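Local coordinates for hexapeptide transferase family protein (PDB 3IXC) that probably acts as a transferase of the left-handed beta-helix family and binds magnesium between the subunits of a trimer, at residues K56-R67 against E77-H88; I98-I109 against L115-I126. One frame throughout, in Å; residues are numbered along the deposited sequence.

Contact 1. Residues K56-R67 against E77-H88. With MG (magnesium ion), chain B.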
loop_
_atom_site.group_PDB
_atom_site.type_symbol
_atom_site.label_atom_id
_atom_site.label_comp_id
_atom_site.label_asym_id
_atom_site.label_seq_id
_atom_site.Cartn_x
_atom_site.Cartn_y
_atom_site.Cartn_z
ATOM N N LYS A 56 12.244 15.979 16.161
ATOM C CA LYS A 56 12.163 17.329 15.614
ATOM C C LYS A 56 12.136 17.327 14.084
ATOM O O LYS A 56 12.952 16.662 13.450
ATOM C CB LYS A 56 13.368 18.134 16.128
ATOM C CG LYS A 56 13.663 19.422 15.411
ATOM C CD LYS A 56 14.860 20.111 16.077
ATOM C CE LYS A 56 15.254 21.386 15.343
ATOM N NZ LYS A 56 16.371 22.086 16.059
ATOM N N ASN A 57 11.196 18.073 13.503
ATOM C CA ASN A 57 11.131 18.286 12.050
ATOM C C ASN A 57 10.868 17.041 11.212
ATOM O O ASN A 57 11.028 17.086 9.997
ATOM C CB ASN A 57 12.396 18.988 11.521
ATOM C CG ASN A 57 12.563 20.399 12.069
ATOM O OD1 ASN A 57 11.583 21.081 12.414
ATOM N ND2 ASN A 57 13.810 20.855 12.135
ATOM N N ALA A 58 10.494 15.932 11.853
ATOM C CA ALA A 58 10.066 14.754 11.099
ATOM C C ALA A 58 8.737 15.031 10.408
ATOM O O ALA A 58 8.022 15.967 10.769
ATOM C CB ALA A 58 9.955 13.534 12.008
ATOM N N SER A 59 8.410 14.222 9.407
ATOM C CA SER A 59 7.122 14.346 8.735
ATOM C C SER A 59 6.573 12.957 8.435
ATOM O O SER A 59 7.244 12.111 7.827
ATOM C CB SER A 59 7.196 15.235 7.478
ATOM O OG SER A 59 8.203 14.822 6.557
ATOM N N ILE A 60 5.360 12.731 8.916
ATOM C CA ILE A 60 4.680 11.439 8.804
ATOM C C ILE A 60 3.446 11.696 7.948
ATOM O O ILE A 60 2.568 12.471 8.333
ATOM C CB ILE A 60 4.301 10.897 10.207
ATOM C CG1 ILE A 60 5.524 10.915 11.154
ATOM C CG2 ILE A 60 3.654 9.523 10.106
ATOM C CD1 ILE A 60 6.711 10.025 10.713
ATOM N N TRP A 61 3.394 11.048 6.785
ATOM C CA TRP A 61 2.485 11.453 5.708
ATOM C C TRP A 61 1.141 10.715 5.692
ATOM O O TRP A 61 0.828 9.940 6.605
ATOM C CB TRP A 61 3.244 11.427 4.361
ATOM C CG TRP A 61 4.299 12.505 4.393
ATOM C CD1 TRP A 61 5.576 12.410 4.905
ATOM C CD2 TRP A 61 4.128 13.869 3.998
ATOM N NE1 TRP A 61 6.209 13.637 4.826
ATOM C CE2 TRP A 61 5.347 14.545 4.271
ATOM C CE3 TRP A 61 3.068 14.588 3.428
ATOM C CZ2 TRP A 61 5.533 15.906 3.987
ATOM C CZ3 TRP A 61 3.256 15.942 3.138
ATOM C CH2 TRP A 61 4.487 16.586 3.422
ATOM N N TYR A 62 0.318 11.027 4.695
ATOM C CA TYR A 62 -1.068 10.575 4.673
ATOM C C TYR A 62 -1.163 9.063 4.641
ATOM O O TYR A 62 -0.451 8.412 3.886
ATOM C CB TYR A 62 -1.776 11.175 3.468
ATOM C CG TYR A 62 -1.908 12.673 3.575
ATOM C CD1 TYR A 62 -2.959 13.242 4.305
ATOM C CD2 TYR A 62 -0.985 13.523 2.956
ATOM C CE1 TYR A 62 -3.083 14.627 4.423
ATOM C CE2 TYR A 62 -1.106 14.916 3.070
ATOM C CZ TYR A 62 -2.157 15.449 3.804
ATOM O OH TYR A 62 -2.287 16.815 3.924
ATOM N N GLY A 63 -2.030 8.519 5.491
ATOM C CA GLY A 63 -2.293 7.084 5.508
ATOM C C GLY A 63 -1.174 6.213 6.061
ATOM O O GLY A 63 -1.254 4.985 5.992
ATOM N N THR A 64 -0.135 6.837 6.611
ATOM C CA THR A 64 0.949 6.084 7.222
ATOM C C THR A 64 0.502 5.526 8.580
ATOM O O THR A 64 -0.263 6.166 9.314
ATOM C CB THR A 64 2.253 6.928 7.273
ATOM O OG1 THR A 64 2.746 7.071 5.933
ATOM C CG2 THR A 64 3.332 6.267 8.129
ATOM N N VAL A 65 0.958 4.315 8.876
ATOM C CA VAL A 65 0.608 3.638 10.120
ATOM C C VAL A 65 1.908 3.258 10.812
ATOM O O VAL A 65 2.689 2.465 10.279
ATOM C CB VAL A 65 -0.240 2.363 9.860
ATOM C CG1 VAL A 65 -0.568 1.665 11.189
ATOM C CG2 VAL A 65 -1.526 2.704 9.105
ATOM N N LEU A 66 2.158 3.849 11.981
ATOM C CA LEU A 66 3.308 3.459 12.798
ATOM C C LEU A 66 2.753 2.746 14.016
ATOM O O LEU A 66 2.306 3.384 14.973
ATOM C CB LEU A 66 4.140 4.677 13.228
ATOM C CG LEU A 66 4.597 5.668 12.151
ATOM C CD1 LEU A 66 5.525 6.705 12.773
ATOM C CD2 LEU A 66 5.286 5.027 10.979
ATOM N N ARG A 67 2.778 1.416 13.971
ATOM C CA ARG A 67 2.089 0.617 14.992
ATOM C C ARG A 67 3.081 0.045 15.998
ATOM O O ARG A 67 3.685 -1.017 15.782
ATOM C CB ARG A 67 1.209 -0.455 14.335
ATOM C CG ARG A 67 0.353 -1.239 15.349
ATOM C CD ARG A 67 -0.975 -1.724 14.757
ATOM N NE ARG A 67 -0.847 -2.653 13.631
ATOM C CZ ARG A 67 -0.645 -3.964 13.751
ATOM N NH1 ARG A 67 -0.579 -4.727 12.668
ATOM N NH2 ARG A 67 -0.512 -4.525 14.952
ATOM N N GLU A 77 15.136 12.919 14.140
ATOM C CA GLU A 77 14.994 14.277 13.623
ATOM C C GLU A 77 15.082 14.325 12.096
ATOM O O GLU A 77 15.948 13.681 11.505
ATOM C CB GLU A 77 16.099 15.163 14.222
ATOM C CG GLU A 77 16.249 16.520 13.555
ATOM C CD GLU A 77 17.445 17.321 14.065
ATOM O OE1 GLU A 77 18.186 16.830 14.949
ATOM O OE2 GLU A 77 17.647 18.445 13.574
ATOM N N GLY A 78 14.188 15.094 11.470
ATOM C CA GLY A 78 14.305 15.422 10.048
ATOM C C GLY A 78 14.000 14.277 9.099
ATOM O O GLY A 78 14.341 14.342 7.922
ATOM N N THR A 79 13.358 13.233 9.617
ATOM C CA THR A 79 13.020 12.060 8.815
ATOM C C THR A 79 11.613 12.157 8.244
ATOM O O THR A 79 10.683 12.589 8.936
ATOM C CB THR A 79 13.223 10.780 9.653
ATOM O OG1 THR A 79 14.634 10.551 9.780
ATOM C CG2 THR A 79 12.558 9.539 9.020
ATOM N N ASN A 80 11.465 11.754 6.983
ATOM C CA ASN A 80 10.140 11.667 6.364
ATOM C C ASN A 80 9.744 10.210 6.142
ATOM O O ASN A 80 10.561 9.383 5.709
ATOM C CB ASN A 80 10.063 12.491 5.066
ATOM C CG ASN A 80 11.017 11.993 3.990
ATOM O OD1 ASN A 80 10.668 11.128 3.190
ATOM N ND2 ASN A 80 12.224 12.544 3.966
ATOM N N ILE A 81 8.507 9.885 6.503
ATOM C CA ILE A 81 7.950 8.565 6.224
ATOM C C ILE A 81 6.716 8.797 5.369
ATOM O O ILE A 81 5.679 9.262 5.856
ATOM C CB ILE A 81 7.617 7.802 7.517
ATOM C CG1 ILE A 81 8.855 7.744 8.424
ATOM C CG2 ILE A 81 7.103 6.393 7.173
ATOM C CD1 ILE A 81 8.657 6.987 9.740
ATOM N N GLN A 82 6.846 8.484 4.089
ATOM C CA GLN A 82 5.878 8.939 3.092
ATOM C C GLN A 82 4.603 8.089 3.055
ATOM O O GLN A 82 4.478 7.085 3.778
ATOM C CB GLN A 82 6.550 9.031 1.724
ATOM C CG GLN A 82 7.601 10.131 1.670
ATOM C CD GLN A 82 8.399 10.099 0.394
ATOM O OE1 GLN A 82 7.897 9.679 -0.658
ATOM N NE2 GLN A 82 9.658 10.548 0.465
ATOM N N ASP A 83 3.668 8.529 2.221
ATOM C CA ASP A 83 2.255 8.159 2.304
ATOM C C ASP A 83 2.007 6.667 2.227
ATOM O O ASP A 83 2.624 5.968 1.417
ATOM C CB ASP A 83 1.464 8.864 1.197
ATOM C CG ASP A 83 1.975 10.265 0.935
ATOM O OD1 ASP A 83 1.286 11.241 1.308
ATOM O OD2 ASP A 83 3.094 10.380 0.375
ATOM N N ASN A 84 1.088 6.204 3.073
ATOM C CA ASN A 84 0.635 4.809 3.083
ATOM C C ASN A 84 1.709 3.790 3.478
ATOM O O ASN A 84 1.515 2.597 3.292
ATOM C CB ASN A 84 -0.027 4.429 1.739
ATOM C CG ASN A 84 -1.424 5.025 1.588
ATOM O OD1 ASN A 84 -1.913 5.719 2.479
ATOM N ND2 ASN A 84 -2.081 4.734 0.468
ATOM N N THR A 85 2.828 4.252 4.035
ATOM C CA THR A 85 3.823 3.333 4.602
ATOM C C THR A 85 3.310 2.720 5.914
ATOM O O THR A 85 2.604 3.377 6.674
ATOM C CB THR A 85 5.157 4.060 4.805
ATOM O OG1 THR A 85 5.735 4.294 3.520
ATOM C CG2 THR A 85 6.145 3.229 5.639
ATOM N N VAL A 86 3.663 1.461 6.158
ATOM C CA VAL A 86 3.317 0.775 7.398
ATOM C C VAL A 86 4.611 0.393 8.102
ATOM O O VAL A 86 5.527 -0.157 7.480
ATOM C CB VAL A 86 2.470 -0.492 7.133
ATOM C CG1 VAL A 86 2.182 -1.233 8.456
ATOM C CG2 VAL A 86 1.159 -0.113 6.439
ATOM N N VAL A 87 4.692 0.716 9.394
ATOM C CA VAL A 87 5.836 0.326 10.214
ATOM C C VAL A 87 5.312 -0.492 11.386
ATOM O O VAL A 87 4.425 -0.037 12.122
ATOM C CB VAL A 87 6.617 1.557 10.742
ATOM C CG1 VAL A 87 7.838 1.110 11.565
ATOM C CG2 VAL A 87 7.053 2.458 9.584
ATOM N N HIS A 88 5.832 -1.711 11.535
ATOM C CA HIS A 88 5.381 -2.641 12.580
ATOM C C HIS A 88 6.299 -3.854 12.695
ATOM O O HIS A 88 6.943 -4.244 11.726
ATOM C CB HIS A 88 3.946 -3.117 12.311
ATOM C CG HIS A 88 3.395 -3.991 13.394
ATOM N ND1 HIS A 88 3.162 -5.340 13.223
ATOM C CD2 HIS A 88 3.052 -3.711 14.674
ATOM C CE1 HIS A 88 2.693 -5.850 14.349
ATOM N NE2 HIS A 88 2.618 -4.882 15.245
HETATM MG MG MG B . 3.759 -6.808 11.556
HETATM O O HOH W 1 16.008 19.213 11.538
HETATM O O HOH W 2 2.515 -8.221 12.141
#
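Arg-67 lays its guanidinium on the imidazole of His-88: CZ stands over the ring centre, 3.7 Å above its plane, and the two planes are 28° apart. The nearest approach, Arg-67 NH2 to His-88 NE2 at 3.2 Å, joins two donors and is no hydrogen bond. Arg-67 CG lies anti to its own N (chi1 -174°), the chain bends beyond CG, and the guanidinium ends over the ring. His-88 ND1 binds the magnesium ion at 2.3 Å, a site completed by water 2, His-111 of the same chain and His-106 of the second subunit. Behind the stack, the parallel pairing Val-65/Val-86 and Leu-66/Val-87 sets the register, and Arg-67 N hydrogen-bonds Val-87 O at 2.9 Å. On the inner side, Leu-66 CD2 presses on Val-87 CG2 at a tight 3.4 Å, while Ile-81 CD1 meets Ile-60 CD1 at 3.7 Å. At the corner, Asp-83 OD1 lies at the ring edge of Tyr-62, 3.6 Å from CD2, carboxylate and ring nearly coplanar; Asp-83 OD2 is hydrogen-bonded to His-106 ND1 and salt-bridges Arg-67 of the third subunit. Further out, Asp-69 takes NH2 of Arg-67 in a salt bridge and NE2 of His-88 in a hydrogen bond, and Asp-83 of the second subunit takes Arg-67 NH1. These contacts join successive coils of a left-handed parallel beta-helix. Chemically, Asp-69 fixes both stacked groups through their nitrogens; its bond to NE2 is consistent with a proton there, leaving ND1 to the metal, and would probably make the imidazole a stronger ligand.

Contact 2. Residues I98-I109 against L115-I126; sequences IGKFVTIGHSCI and LGNNAFVGMGSI. With MG (magnesium ion), chain C.
Thr-103 and Phe-120, paired in parallel strands, run side by side, and Thr-103 CG2 sits over one face of the ring, 4.1 Å from its centroid and 26° off the normal. Phe-120 CG is anti to its backbone N (chi1 -172°), a setting that brings CD1 and CE1 beside the threonine. Among the other apolar contacts, Leu-115 CD1 reaches Ile-104 CD1 at 4.0 Å, the two side chains crossing at about a right angle. Polar side chains act at the turns. Asn-117 OD1 accepts Lys-100 N at 2.9 Å in a nearly straight bond (177°), though the donor stands above the amide plane. Asn-118 ND2 reaches Phe-101 O at 3.2 Å and also Gln-177 of the C-terminal helix. A longer bond runs from Ser-125 N to Cys-108 SG at 3.5 Å. At the metal, His-106 NE2 binds magnesium at 2.4 Å, with water 4 and with His-88 and His-111 of the third subunit. Met-123 SD makes a sulfur-aromatic contact at the imidazole edge, 4.1 Å from His-106 CD2. His-106 ND1 is hydrogen-bonded to Asp-83 OD2. Engaging both nitrogens should restrain the imidazole's rotation, so this coil of the beta-helix offers the metal an oriented ligand across the subunit interface.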
loop_
_atom_site.group_PDB
_atom_site.type_symbol
_atom_site.label_atom_id
_atom_site.label_comp_id
_atom_site.label_asym_id
_atom_site.label_seq_id
_atom_site.Cartn_x
_atom_site.Cartn_y
_atom_site.Cartn_z
ATOM N N ILE A 98 14.785 4.196 13.447
ATOM C CA ILE A 98 15.007 4.974 12.229
ATOM C C ILE A 98 15.742 6.242 12.628
ATOM O O ILE A 98 15.299 6.976 13.523
ATOM C CB ILE A 98 13.670 5.296 11.519
ATOM C CG1 ILE A 98 12.945 3.990 11.158
ATOM C CG2 ILE A 98 13.913 6.142 10.257
ATOM C CD1 ILE A 98 11.461 4.139 10.831
ATOM N N GLY A 99 16.885 6.470 11.987
ATOM C CA GLY A 99 17.773 7.575 12.353
ATOM C C GLY A 99 17.297 8.927 11.858
ATOM O O GLY A 99 16.108 9.119 11.568
ATOM N N LYS A 100 18.245 9.858 11.768
ATOM C CA LYS A 100 17.982 11.244 11.406
ATOM C C LYS A 100 18.085 11.446 9.903
ATOM O O LYS A 100 18.900 10.811 9.243
ATOM C CB LYS A 100 19.000 12.162 12.087
ATOM C CG LYS A 100 19.049 12.056 13.589
ATOM C CD LYS A 100 20.104 13.020 14.102
ATOM C CE LYS A 100 20.399 12.813 15.567
ATOM N NZ LYS A 100 21.519 13.697 16.000
ATOM N N PHE A 101 17.263 12.349 9.369
ATOM C CA PHE A 101 17.337 12.734 7.950
ATOM C C PHE A 101 17.223 11.541 7.007
ATOM O O PHE A 101 17.896 11.472 5.977
ATOM C CB PHE A 101 18.597 13.585 7.693
ATOM C CG PHE A 101 18.692 14.772 8.600
ATOM C CD1 PHE A 101 17.813 15.846 8.459
ATOM C CD2 PHE A 101 19.636 14.804 9.622
ATOM C CE1 PHE A 101 17.884 16.948 9.319
ATOM C CE2 PHE A 101 19.714 15.894 10.482
ATOM C CZ PHE A 101 18.842 16.968 10.329
ATOM N N VAL A 102 16.351 10.607 7.387
ATOM C CA VAL A 102 16.064 9.411 6.597
ATOM C C VAL A 102 14.873 9.717 5.688
ATOM O O VAL A 102 13.947 10.438 6.082
ATOM C CB VAL A 102 15.726 8.211 7.522
ATOM C CG1 VAL A 102 15.125 7.042 6.727
ATOM C CG2 VAL A 102 16.978 7.736 8.259
ATOM N N THR A 103 14.914 9.181 4.467
ATOM C CA THR A 103 13.787 9.275 3.541
ATOM C C THR A 103 13.215 7.878 3.341
ATOM O O THR A 103 13.942 6.960 2.923
ATOM C CB THR A 103 14.221 9.866 2.178
ATOM O OG1 THR A 103 14.595 11.246 2.344
ATOM C CG2 THR A 103 13.067 9.798 1.155
ATOM N N ILE A 104 11.930 7.721 3.680
ATOM C CA ILE A 104 11.210 6.484 3.391
ATOM C C ILE A 104 10.097 6.808 2.402
ATOM O O ILE A 104 9.194 7.591 2.689
ATOM C CB ILE A 104 10.666 5.807 4.673
ATOM C CG1 ILE A 104 11.836 5.369 5.558
ATOM C CG2 ILE A 104 9.774 4.592 4.321
ATOM C CD1 ILE A 104 11.576 5.497 7.044
ATOM N N GLY A 105 10.201 6.211 1.214
ATOM C CA GLY A 105 9.267 6.484 0.128
ATOM C C GLY A 105 7.849 5.979 0.359
ATOM O O GLY A 105 7.560 5.305 1.358
ATOM N N HIS A 106 6.957 6.307 -0.574
ATOM C CA HIS A 106 5.537 5.944 -0.409
ATOM C C HIS A 106 5.374 4.440 -0.312
ATOM O O HIS A 106 6.101 3.684 -0.969
ATOM C CB HIS A 106 4.685 6.407 -1.594
ATOM C CG HIS A 106 5.028 7.772 -2.102
ATOM N ND1 HIS A 106 4.569 8.927 -1.503
ATOM C CD2 HIS A 106 5.773 8.165 -3.163
ATOM C CE1 HIS A 106 5.024 9.974 -2.170
ATOM N NE2 HIS A 106 5.760 9.541 -3.179
ATOM N N SER A 107 4.408 4.021 0.499
ATOM C CA SER A 107 3.905 2.647 0.474
ATOM C C SER A 107 4.993 1.601 0.717
ATOM O O SER A 107 5.025 0.544 0.072
ATOM C CB SER A 107 3.159 2.379 -0.835
ATOM O OG SER A 107 2.092 3.301 -0.980
ATOM N N CYS A 108 5.899 1.923 1.638
ATOM C CA CYS A 108 6.876 0.954 2.120
ATOM C C CYS A 108 6.285 0.122 3.257
ATOM O O CYS A 108 5.247 0.469 3.810
ATOM C CB CYS A 108 8.140 1.656 2.599
ATOM S SG CYS A 108 9.143 2.288 1.228
ATOM N N ILE A 109 6.940 -0.995 3.573
ATOM C CA ILE A 109 6.619 -1.758 4.775
ATOM C C ILE A 109 7.939 -1.952 5.508
ATOM O O ILE A 109 8.889 -2.500 4.941
ATOM C CB ILE A 109 5.980 -3.143 4.480
ATOM C CG1 ILE A 109 4.850 -3.048 3.453
ATOM C CG2 ILE A 109 5.434 -3.758 5.793
ATOM C CD1 ILE A 109 4.401 -4.422 2.906
ATOM N N LEU A 115 17.557 1.656 10.539
ATOM C CA LEU A 115 17.955 2.503 9.409
ATOM C C LEU A 115 18.810 3.649 9.926
ATOM O O LEU A 115 18.350 4.465 10.735
ATOM C CB LEU A 115 16.719 3.039 8.666
ATOM C CG LEU A 115 15.610 2.040 8.291
ATOM C CD1 LEU A 115 14.493 2.753 7.555
ATOM C CD2 LEU A 115 16.137 0.855 7.451
ATOM N N GLY A 116 20.061 3.697 9.478
ATOM C CA GLY A 116 20.998 4.714 9.948
ATOM C C GLY A 116 20.674 6.084 9.395
ATOM O O GLY A 116 19.852 6.227 8.479
ATOM N N ASN A 117 21.323 7.110 9.945
ATOM C CA ASN A 117 21.109 8.471 9.455
ATOM C C ASN A 117 21.316 8.545 7.950
ATOM O O ASN A 117 22.222 7.909 7.413
ATOM C CB ASN A 117 22.064 9.461 10.120
ATOM C CG ASN A 117 21.965 9.456 11.629
ATOM O OD1 ASN A 117 20.950 9.056 12.211
ATOM N ND2 ASN A 117 23.033 9.913 12.281
ATOM N N ASN A 118 20.473 9.327 7.284
ATOM C CA ASN A 118 20.572 9.549 5.836
ATOM C C ASN A 118 20.339 8.302 4.985
ATOM O O ASN A 118 20.661 8.315 3.797
ATOM C CB ASN A 118 21.932 10.158 5.436
ATOM C CG ASN A 118 22.035 11.666 5.670
ATOM O OD1 ASN A 118 23.137 12.169 5.881
ATOM N ND2 ASN A 118 20.919 12.396 5.575
ATOM N N ALA A 119 19.795 7.233 5.572
ATOM C CA ALA A 119 19.323 6.090 4.774
ATOM C C ALA A 119 18.176 6.537 3.869
ATOM O O ALA A 119 17.414 7.453 4.221
ATOM C CB ALA A 119 18.868 4.945 5.668
ATOM N N PHE A 120 18.061 5.904 2.706
ATOM C CA PHE A 120 17.048 6.279 1.716
ATOM C C PHE A 120 16.399 4.990 1.249
ATOM O O PHE A 120 17.061 4.127 0.657
ATOM C CB PHE A 120 17.701 7.026 0.544
ATOM C CG PHE A 120 16.727 7.634 -0.441
ATOM C CD1 PHE A 120 16.571 9.020 -0.511
ATOM C CD2 PHE A 120 15.981 6.833 -1.307
ATOM C CE1 PHE A 120 15.685 9.602 -1.421
ATOM C CE2 PHE A 120 15.080 7.410 -2.233
ATOM C CZ PHE A 120 14.939 8.793 -2.292
ATOM N N VAL A 121 15.108 4.857 1.533
ATOM C CA VAL A 121 14.360 3.655 1.155
ATOM C C VAL A 121 13.416 4.019 0.026
ATOM O O VAL A 121 12.466 4.785 0.219
ATOM C CB VAL A 121 13.564 3.075 2.351
ATOM C CG1 VAL A 121 12.804 1.812 1.928
ATOM C CG2 VAL A 121 14.486 2.766 3.516
ATOM N N GLY A 122 13.691 3.484 -1.162
ATOM C CA GLY A 122 12.892 3.777 -2.348
ATOM C C GLY A 122 11.446 3.355 -2.157
ATOM O O GLY A 122 11.167 2.391 -1.455
ATOM N N MET A 123 10.535 4.111 -2.768
ATOM C CA MET A 123 9.100 3.827 -2.661
ATOM C C MET A 123 8.771 2.369 -2.978
ATOM O O MET A 123 9.397 1.751 -3.848
ATOM C CB MET A 123 8.313 4.759 -3.578
ATOM C CG MET A 123 8.610 4.589 -5.069
ATOM S SD MET A 123 7.828 5.933 -5.965
ATOM C CE MET A 123 8.308 5.626 -7.641
ATOM N N GLY A 124 7.787 1.821 -2.264
ATOM C CA GLY A 124 7.310 0.472 -2.552
ATOM C C GLY A 124 8.259 -0.630 -2.116
ATOM O O GLY A 124 8.168 -1.756 -2.623
ATOM N N SER A 125 9.152 -0.317 -1.173
ATOM C CA SER A 125 10.103 -1.313 -0.653
ATOM C C SER A 125 9.622 -1.956 0.642
ATOM O O SER A 125 8.817 -1.381 1.378
ATOM C CB SER A 125 11.487 -0.688 -0.421
ATOM O OG SER A 125 12.074 -0.281 -1.650
ATOM N N ILE A 126 10.133 -3.155 0.908
ATOM C CA ILE A 126 9.826 -3.913 2.115
ATOM C C ILE A 126 11.155 -4.179 2.798
ATOM O O ILE A 126 12.092 -4.658 2.154
ATOM C CB ILE A 126 9.133 -5.253 1.783
ATOM C CG1 ILE A 126 7.820 -5.016 1.020
ATOM C CG2 ILE A 126 8.898 -6.074 3.064
ATOM C CD1 ILE A 126 7.155 -6.308 0.514
HETATM MG MG MG C . 7.041 11.332 -4.006
HETATM O O HOH W 3 5.767 -2.166 -0.005
HETATM O O HOH W 4 8.313 12.043 -2.680
#

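Overall arrangement
Both contacts join consecutive coils of one left-handed beta-helix; strands 80-81 and 103-104 are neighbours in a single sheet, and the contact centres lie about 9 Å apart. Contact 1 is the more buried, with 20 of 24 touching residues against 15; contact 2 has more partly exposed residues, several at its turns. Thr-79 OG1 of contact 1 probably hydrogen-bonds Gly-99 O of contact 2 at 2.7 Å. Contact 1 brings a charged, stacked pair to the interface with the second subunit, whereas contact 2 relies more on amide side chains and apolar pairing. Each supplies one magnesium ligand: His-88 meets the second subunit, His-106 the third. Asp-83 links the two by holding the imidazole of His-106.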